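Local coordinates for protein 433aa long hypothetical phosphoribosylglycinamide formyl transferase (Pyrococcus horikoshii, PDB 2DWC) that is an ATP-grasp family protein that holds adenosine-5'-diphosphate in a pocket formed largely by its ATP-grasp domain, at residues Y141-T144 with L145-Y149; H218-E221 with N222-V226; I262-R265 with I266-L270. All blocks are in the same frame, centred on the assembly; numbering follows the deposited sequence.

Interaction 1 (Y141-T144 with L145-Y149); sequences YATT and LDELY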
loop_
_atom_site.group_PDB
_atom_site.type_symbol
_atom_site.label_atom_id
_atom_site.label_comp_id
_atom_site.label_asym_id
_atom_site.label_seq_id
_atom_site.Cartn_x
_atom_site.Cartn_y
_atom_site.Cartn_z
ATOM N N TYR B 141 5.459 -11.446 42.629
ATOM C CA TYR B 141 5.566 -9.994 42.628
ATOM C C TYR B 141 6.289 -9.555 43.896
ATOM O O TYR B 141 6.289 -10.274 44.899
ATOM C CB TYR B 141 4.188 -9.332 42.613
ATOM C CG TYR B 141 3.311 -9.750 41.454
ATOM C CD1 TYR B 141 2.244 -10.637 41.645
ATOM C CD2 TYR B 141 3.566 -9.297 40.173
ATOM C CE1 TYR B 141 1.455 -11.057 40.585
ATOM C CE2 TYR B 141 2.780 -9.714 39.087
ATOM C CZ TYR B 141 1.733 -10.586 39.298
ATOM O OH TYR B 141 0.946 -11.006 38.258
ATOM N N ALA B 142 6.894 -8.375 43.860
ATOM C CA ALA B 142 7.593 -7.828 45.019
ATOM C C ALA B 142 7.235 -6.355 45.095
ATOM O O ALA B 142 7.196 -5.685 44.078
ATOM C CB ALA B 142 9.085 -7.981 44.869
ATOM N N THR B 143 6.963 -5.866 46.300
ATOM C CA THR B 143 6.614 -4.476 46.512
ATOM C C THR B 143 7.684 -3.802 47.369
ATOM O O THR B 143 7.695 -2.584 47.537
ATOM C CB THR B 143 5.256 -4.352 47.226
ATOM O OG1 THR B 143 4.217 -4.802 46.349
ATOM C CG2 THR B 143 4.987 -2.912 47.625
ATOM N N THR B 144 8.585 -4.602 47.925
ATOM C CA THR B 144 9.670 -4.051 48.735
ATOM C C THR B 144 10.953 -4.773 48.377
ATOM O O THR B 144 10.922 -5.834 47.749
ATOM C CB THR B 144 9.423 -4.242 50.241
ATOM O OG1 THR B 144 9.364 -5.646 50.537
ATOM C CG2 THR B 144 8.118 -3.579 50.656
ATOM N N LEU B 145 12.082 -4.203 48.781
ATOM C CA LEU B 145 13.367 -4.823 48.510
ATOM C C LEU B 145 13.406 -6.169 49.229
ATOM O O LEU B 145 13.917 -7.158 48.698
ATOM C CB LEU B 145 14.496 -3.914 48.988
ATOM C CG LEU B 145 15.933 -4.411 48.807
ATOM C CD1 LEU B 145 16.155 -4.889 47.382
ATOM C CD2 LEU B 145 16.900 -3.284 49.153
ATOM N N ASP B 146 12.848 -6.212 50.435
ATOM C CA ASP B 146 12.809 -7.452 51.207
ATOM C C ASP B 146 12.049 -8.522 50.442
ATOM O O ASP B 146 12.445 -9.684 50.414
ATOM C CB ASP B 146 12.124 -7.222 52.556
ATOM C CG ASP B 146 13.055 -6.625 53.594
ATOM O OD1 ASP B 146 13.871 -5.732 53.257
ATOM O OD2 ASP B 146 12.956 -7.052 54.759
ATOM N N GLU B 147 10.943 -8.131 49.822
ATOM C CA GLU B 147 10.163 -9.094 49.069
ATOM C C GLU B 147 10.902 -9.464 47.792
ATOM O O GLU B 147 10.847 -10.611 47.342
ATOM C CB GLU B 147 8.791 -8.515 48.743
ATOM C CG GLU B 147 7.874 -8.448 49.932
ATOM C CD GLU B 147 6.486 -7.993 49.546
ATOM O OE1 GLU B 147 5.579 -8.053 50.404
ATOM O OE2 GLU B 147 6.306 -7.582 48.378
ATOM N N LEU B 148 11.615 -8.497 47.222
ATOM C CA LEU B 148 12.374 -8.759 46.000
ATOM C C LEU B 148 13.440 -9.840 46.264
ATOM O O LEU B 148 13.599 -10.774 45.463
ATOM C CB LEU B 148 13.039 -7.471 45.501
ATOM C CG LEU B 148 13.241 -7.261 43.994
ATOM C CD1 LEU B 148 14.620 -6.717 43.787
ATOM C CD2 LEU B 148 13.031 -8.544 43.203
ATOM N N TYR B 149 14.155 -9.728 47.392
ATOM C CA TYR B 149 15.183 -10.725 47.721
ATOM C C TYR B 149 14.578 -12.106 47.840
ATOM O O TYR B 149 15.086 -13.074 47.265
ATOM C CB TYR B 149 15.879 -10.389 49.041
ATOM C CG TYR B 149 17.116 -9.558 48.888
ATOM C CD1 TYR B 149 17.097 -8.189 49.159
ATOM C CD2 TYR B 149 18.316 -10.140 48.470
ATOM C CE1 TYR B 149 18.242 -7.413 49.020
ATOM C CE2 TYR B 149 19.475 -9.370 48.325
ATOM C CZ TYR B 149 19.427 -8.010 48.601
ATOM O OH TYR B 149 20.557 -7.244 48.449
#
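Thr-144 and Glu-147 form the N-terminal cap of helix 145-155, at the bend where strand 139-142 hands over to the helix. Thr-144 is the N-cap residue: its OG1 takes the backbone N-H of Glu-147 at 3.0 Å between OG1 and N. The hydroxyl reaches that N-H because chi1 of 62° sets OG1 between the residue's own N and carbonyl carbon, turned in over the first turn. The same OG1 also rests on the aliphatic part of Glu-147, 3.2 Å from its CG, so the glutamate chain passes close by the cap.

Beyond CG the Glu-147 chain runs extended, back towards the strand, and lies alongside Thr-143, the two side chains pointing the same way. Its OE2 accepts the backbone N-H of Thr-143 at 2.8 Å from N, with the donor nearly in line with the C-O bond and 155° at the hydrogen. Glu-147 thus gives its backbone N-H to the bend and takes one back on its carboxylate; both bonds join a backbone N-H to a side-chain oxygen. The carboxylate stands by the first turn of the helix, where the helix dipole would probably favour its negative charge.

Under the cap, Leu-148 N donates to Thr-144 O at 2.8 Å, the first backbone bond of the helix. Ala-142 CB fits against this turn, 3.5 Å from Leu-148 N and 4.0 Å from Leu-148 CB. Leu-148 also touches Val-201 on strand 199-203 and Ile-181 of helix 181-185, while the backbone of Ala-142 is hydrogen-bonded to Ile-199. The pattern resembles a capping box, except that the returning glutamate bond goes to the residue before the N-cap, and it serves a strand-to-helix turn at the outer strand of the four-stranded antiparallel sheet.

Interaction 2 (H218-E221 with N222-V226); sequences HFDE and NGEIV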
loop_
_atom_site.group_PDB
_atom_site.type_symbol
_atom_site.label_atom_id
_atom_site.label_comp_id
_atom_site.label_asym_id
_atom_site.label_seq_id
_atom_site.Cartn_x
_atom_site.Cartn_y
_atom_site.Cartn_z
ATOM N N HIS B 218 -13.093 -10.383 14.619
ATOM C CA HIS B 218 -13.854 -9.595 13.633
ATOM C C HIS B 218 -15.182 -10.314 13.393
ATOM O O HIS B 218 -15.359 -11.445 13.843
ATOM C CB HIS B 218 -13.049 -9.558 12.308
ATOM C CG HIS B 218 -12.826 -10.926 11.714
ATOM N ND1 HIS B 218 -13.658 -11.479 10.762
ATOM C CD2 HIS B 218 -11.850 -11.840 11.933
ATOM C CE1 HIS B 218 -13.192 -12.669 10.408
ATOM N NE2 HIS B 218 -12.095 -12.909 11.103
ATOM N N PHE B 219 -16.099 -9.643 12.695
ATOM C CA PHE B 219 -17.397 -10.242 12.374
ATOM C C PHE B 219 -17.266 -11.192 11.204
ATOM O O PHE B 219 -16.484 -10.959 10.264
ATOM C CB PHE B 219 -18.411 -9.174 11.948
ATOM C CG PHE B 219 -18.930 -8.333 13.092
ATOM C CD1 PHE B 219 -19.642 -8.922 14.151
ATOM C CD2 PHE B 219 -18.644 -6.963 13.150
ATOM C CE1 PHE B 219 -20.052 -8.164 15.253
ATOM C CE2 PHE B 219 -19.049 -6.194 14.252
ATOM C CZ PHE B 219 -19.761 -6.808 15.314
ATOM N N ASP B 220 -18.022 -12.281 11.269
ATOM C CA ASP B 220 -18.080 -13.208 10.147
ATOM C C ASP B 220 -19.289 -12.794 9.338
ATOM O O ASP B 220 -20.034 -11.868 9.699
ATOM C CB ASP B 220 -18.187 -14.686 10.610
ATOM C CG ASP B 220 -19.474 -15.002 11.404
ATOM O OD1 ASP B 220 -20.482 -14.258 11.340
ATOM O OD2 ASP B 220 -19.477 -16.052 12.089
ATOM N N GLU B 221 -19.507 -13.476 8.215
ATOM C CA GLU B 221 -20.603 -13.111 7.349
ATOM C C GLU B 221 -21.978 -13.188 7.993
ATOM O O GLU B 221 -22.912 -12.523 7.545
ATOM C CB GLU B 221 -20.550 -13.979 6.077
ATOM C CG GLU B 221 -21.071 -13.299 4.857
ATOM C CD GLU B 221 -20.875 -14.128 3.585
ATOM O OE1 GLU B 221 -20.082 -15.098 3.605
ATOM O OE2 GLU B 221 -21.512 -13.796 2.563
ATOM N N ASN B 222 -22.107 -13.997 9.043
ATOM C CA ASN B 222 -23.381 -14.133 9.746
ATOM C C ASN B 222 -23.598 -13.075 10.808
ATOM O O ASN B 222 -24.639 -13.049 11.452
ATOM C CB ASN B 222 -23.501 -15.502 10.416
ATOM C CG ASN B 222 -23.345 -16.628 9.440
ATOM O OD1 ASN B 222 -23.959 -16.619 8.365
ATOM N ND2 ASN B 222 -22.524 -17.619 9.798
ATOM N N GLY B 223 -22.621 -12.209 11.019
ATOM C CA GLY B 223 -22.831 -11.187 12.024
ATOM C C GLY B 223 -22.315 -11.542 13.400
ATOM O O GLY B 223 -22.519 -10.783 14.323
ATOM N N GLU B 224 -21.684 -12.701 13.555
ATOM C CA GLU B 224 -21.124 -13.064 14.865
ATOM C C GLU B 224 -19.634 -12.814 14.870
ATOM O O GLU B 224 -19.006 -12.768 13.831
ATOM C CB GLU B 224 -21.375 -14.528 15.166
ATOM C CG GLU B 224 -22.847 -14.783 15.201
ATOM C CD GLU B 224 -23.175 -16.226 15.421
ATOM O OE1 GLU B 224 -22.335 -17.097 15.073
ATOM O OE2 GLU B 224 -24.290 -16.471 15.935
ATOM N N ILE B 225 -19.066 -12.699 16.053
ATOM C CA ILE B 225 -17.638 -12.469 16.127
ATOM C C ILE B 225 -16.834 -13.763 16.082
ATOM O O ILE B 225 -17.167 -14.748 16.768
ATOM C CB ILE B 225 -17.305 -11.686 17.392
ATOM C CG1 ILE B 225 -18.051 -10.352 17.342
ATOM C CG2 ILE B 225 -15.771 -11.509 17.529
ATOM C CD1 ILE B 225 -17.923 -9.587 18.637
ATOM N N VAL B 226 -15.817 -13.786 15.221
ATOM C CA VAL B 226 -14.907 -14.937 15.142
ATOM C C VAL B 226 -13.464 -14.455 15.285
ATOM O O VAL B 226 -13.197 -13.242 15.258
ATOM C CB VAL B 226 -15.047 -15.702 13.788
ATOM C CG1 VAL B 226 -16.431 -16.268 13.667
ATOM C CG2 VAL B 226 -14.787 -14.775 12.618
HETATM O O HOH W 1 -21.716 -17.545 12.708
#
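Strands 209-219 and 225-238 run side by side as a tight antiparallel hairpin, in which His-218 and Val-226 form a hydrogen-bonded pair, Phe-219 and Ile-225 a non-hydrogen-bonded one, and Asp-220 to Gly-223 a type I turn. Asp-220 N donates to Glu-224 O at 2.8 Å, and Gly-223 N closes the turn on Asp-220 O at 2.9 Å, coming from above the carbonyl plane.

Asp-220 holds the loop from within. Its chi1 of 63° folds the carboxylate back over the turn, where OD1 accepts Glu-224 N at 3.0 Å, from above the carboxylate plane, and more weakly Asn-222 N. OD2 lies 3.4 Å from Val-226 CG1 and accepts a hydrogen bond from a water that also donates to Glu-224 OE1 and accepts from Asn-222 ND2. That water links three side chains and probably eases the closeness of the two carboxylates.

On the strands, Val-226 CG2 sits over one face of the His-218 imidazole, 3.8 Å from the ring centroid and displaced towards its rim, a CH-pi contact. The ring is fixed at both nitrogens: ND1 donates to Phe-219 O, and NE2 is hydrogen-bonded to Thr-228 OG1. Phe-219 CE1 meets Ile-225 CG1 at 3.6 Å, the two side chains crossing at a slant. At the tip, Glu-221 packs on Val-363 of the second subunit.

With Gly-223 in the left-handed region (phi 94°), this is a 3:5 beta hairpin, a type I turn followed by a G1 beta bulge.

Interaction 3 (I262-R265 with I266-L270); sequences IAKR and ITDVL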
loop_
_atom_site.group_PDB
_atom_site.type_symbol
_atom_site.label_atom_id
_atom_site.label_comp_id
_atom_site.label_asym_id
_atom_site.label_seq_id
_atom_site.Cartn_x
_atom_site.Cartn_y
_atom_site.Cartn_z
ATOM N N ILE B 262 -3.421 -20.991 22.577
ATOM C CA ILE B 262 -3.107 -20.028 23.648
ATOM C C ILE B 262 -3.603 -18.633 23.246
ATOM O O ILE B 262 -4.238 -17.920 24.050
ATOM C CB ILE B 262 -1.590 -20.021 23.923
ATOM C CG1 ILE B 262 -1.239 -21.290 24.724
ATOM C CG2 ILE B 262 -1.174 -18.779 24.721
ATOM C CD1 ILE B 262 0.187 -21.581 24.813
ATOM N N ALA B 263 -3.309 -18.241 22.004
ATOM C CA ALA B 263 -3.784 -16.918 21.536
ATOM C C ALA B 263 -5.314 -16.839 21.638
ATOM O O ALA B 263 -5.870 -15.840 22.102
ATOM C CB ALA B 263 -3.313 -16.670 20.023
ATOM N N LYS B 264 -6.025 -17.888 21.228
ATOM C CA LYS B 264 -7.487 -17.858 21.286
ATOM C C LYS B 264 -8.021 -17.666 22.705
ATOM O O LYS B 264 -8.978 -16.902 22.925
ATOM C CB LYS B 264 -8.065 -19.149 20.677
ATOM C CG LYS B 264 -9.605 -19.267 20.710
ATOM C CD LYS B 264 -10.281 -18.298 19.783
ATOM C CE LYS B 264 -11.704 -18.766 19.396
ATOM N NZ LYS B 264 -12.636 -18.877 20.565
ATOM N N ARG B 265 -7.409 -18.360 23.660
ATOM C CA ARG B 265 -7.848 -18.251 25.061
ATOM C C ARG B 265 -7.636 -16.818 25.555
ATOM O O ARG B 265 -8.466 -16.285 26.279
ATOM C CB ARG B 265 -7.064 -19.225 25.939
ATOM C CG ARG B 265 -7.628 -20.653 25.932
ATOM C CD ARG B 265 -6.777 -21.529 26.837
ATOM N NE ARG B 265 -7.376 -22.821 27.129
ATOM C CZ ARG B 265 -8.520 -22.984 27.782
ATOM N NH1 ARG B 265 -9.210 -21.925 28.212
ATOM N NH2 ARG B 265 -8.960 -24.212 28.026
ATOM N N ILE B 266 -6.551 -16.192 25.114
ATOM C CA ILE B 266 -6.261 -14.824 25.544
ATOM C C ILE B 266 -7.200 -13.818 24.883
ATOM O O ILE B 266 -7.774 -12.966 25.553
ATOM C CB ILE B 266 -4.815 -14.451 25.242
ATOM C CG1 ILE B 266 -3.894 -15.210 26.216
ATOM C CG2 ILE B 266 -4.611 -12.910 25.396
ATOM C CD1 ILE B 266 -2.413 -15.248 25.776
ATOM N N THR B 267 -7.346 -13.904 23.569
ATOM C CA THR B 267 -8.225 -12.929 22.918
ATOM C C THR B 267 -9.698 -13.119 23.278
ATOM O O THR B 267 -10.451 -12.148 23.316
ATOM C CB THR B 267 -8.004 -12.900 21.379
ATOM O OG1 THR B 267 -8.333 -14.166 20.812
ATOM C CG2 THR B 267 -6.523 -12.560 21.072
ATOM N N ASP B 268 -10.138 -14.354 23.549
ATOM C CA ASP B 268 -11.536 -14.555 23.978
ATOM C C ASP B 268 -11.754 -13.786 25.300
ATOM O O ASP B 268 -12.853 -13.262 25.548
ATOM C CB ASP B 268 -11.812 -16.050 24.240
ATOM C CG ASP B 268 -12.068 -16.839 22.970
ATOM O OD1 ASP B 268 -12.103 -18.089 23.080
ATOM O OD2 ASP B 268 -12.229 -16.248 21.864
ATOM N N VAL B 269 -10.746 -13.760 26.172
ATOM C CA VAL B 269 -10.889 -13.000 27.418
ATOM C C VAL B 269 -10.835 -11.471 27.191
ATOM O O VAL B 269 -11.629 -10.719 27.774
ATOM C CB VAL B 269 -9.800 -13.377 28.430
ATOM C CG1 VAL B 269 -9.847 -12.425 29.634
ATOM C CG2 VAL B 269 -10.025 -14.840 28.905
ATOM N N LEU B 270 -9.900 -11.002 26.362
ATOM C CA LEU B 270 -9.801 -9.552 26.159
ATOM C C LEU B 270 -11.020 -9.007 25.412
ATOM O O LEU B 270 -11.489 -7.914 25.727
ATOM C CB LEU B 270 -8.469 -9.186 25.452
ATOM C CG LEU B 270 -7.220 -9.539 26.278
ATOM C CD1 LEU B 270 -5.973 -9.237 25.451
ATOM C CD2 LEU B 270 -7.203 -8.724 27.613
#
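Lys-264 bends its aliphatic chain across the carboxylate of Asp-268, one helical turn on, with CD 3.5 Å from OD2. Two kinks, at chi2 (69°) and chi4 (62°), bring the amine round so that NZ reaches OD1 at 2.7 Å on its syn lone pair. A weaker bond from NZ to OD2 makes the salt bridge forked. Asp-268 OD2 also has a long, weak ion pair with Arg-217, so a second positive charge stands near the same carboxylate.

The backbone beneath is ordinary alpha helix. Thr-267 N donates almost straight to Ala-263 O at 2.8 Å, and Thr-267 OG1 lies 3.2 Å from that same oxygen. Val-269 N to Arg-265 O, at 3.4 Å, is a weak bond.

On nearly the opposite side of the helix, Ile-262 and Ile-266 lie side by side and point the same way, Ile-262 CG2 meeting Ile-266 CD1 at 3.9 Å. This i to i+4 pair belongs to the buried flank. There Ile-262 and Ile-266 pack on strands 274-283 and 286-293, and Ile-266 and Val-269 touch helix 121-132. Round the helix, Lys-264 and Thr-267 touch Thr-227 of strand 225-238. Helix 253-270 thus packs on the sheet, with helix 121-132 beside it.

The three contacts are local features of one ATP-grasp region, met in chain order. Interactions 2 and 3 are neighbours, their centres about 17 Å apart and nearest atoms about 6 Å: strand 225-238, leaving the hairpin, supplies Thr-227 to the helix. Interaction 1 stands off, its centre about 30 Å from that of interaction 3 and about 46 Å from that of interaction 2. Helix 121-132 bridges the gap between interactions 1 and 3, touching Tyr-141 as well as Ile-266 and Val-269, and starts at the ADP-pocket residue Arg-121. The side chains of Tyr-141 and Ile-266 lie about 12 and 13 Å from the bound ADP, so neither contact touches the ligand.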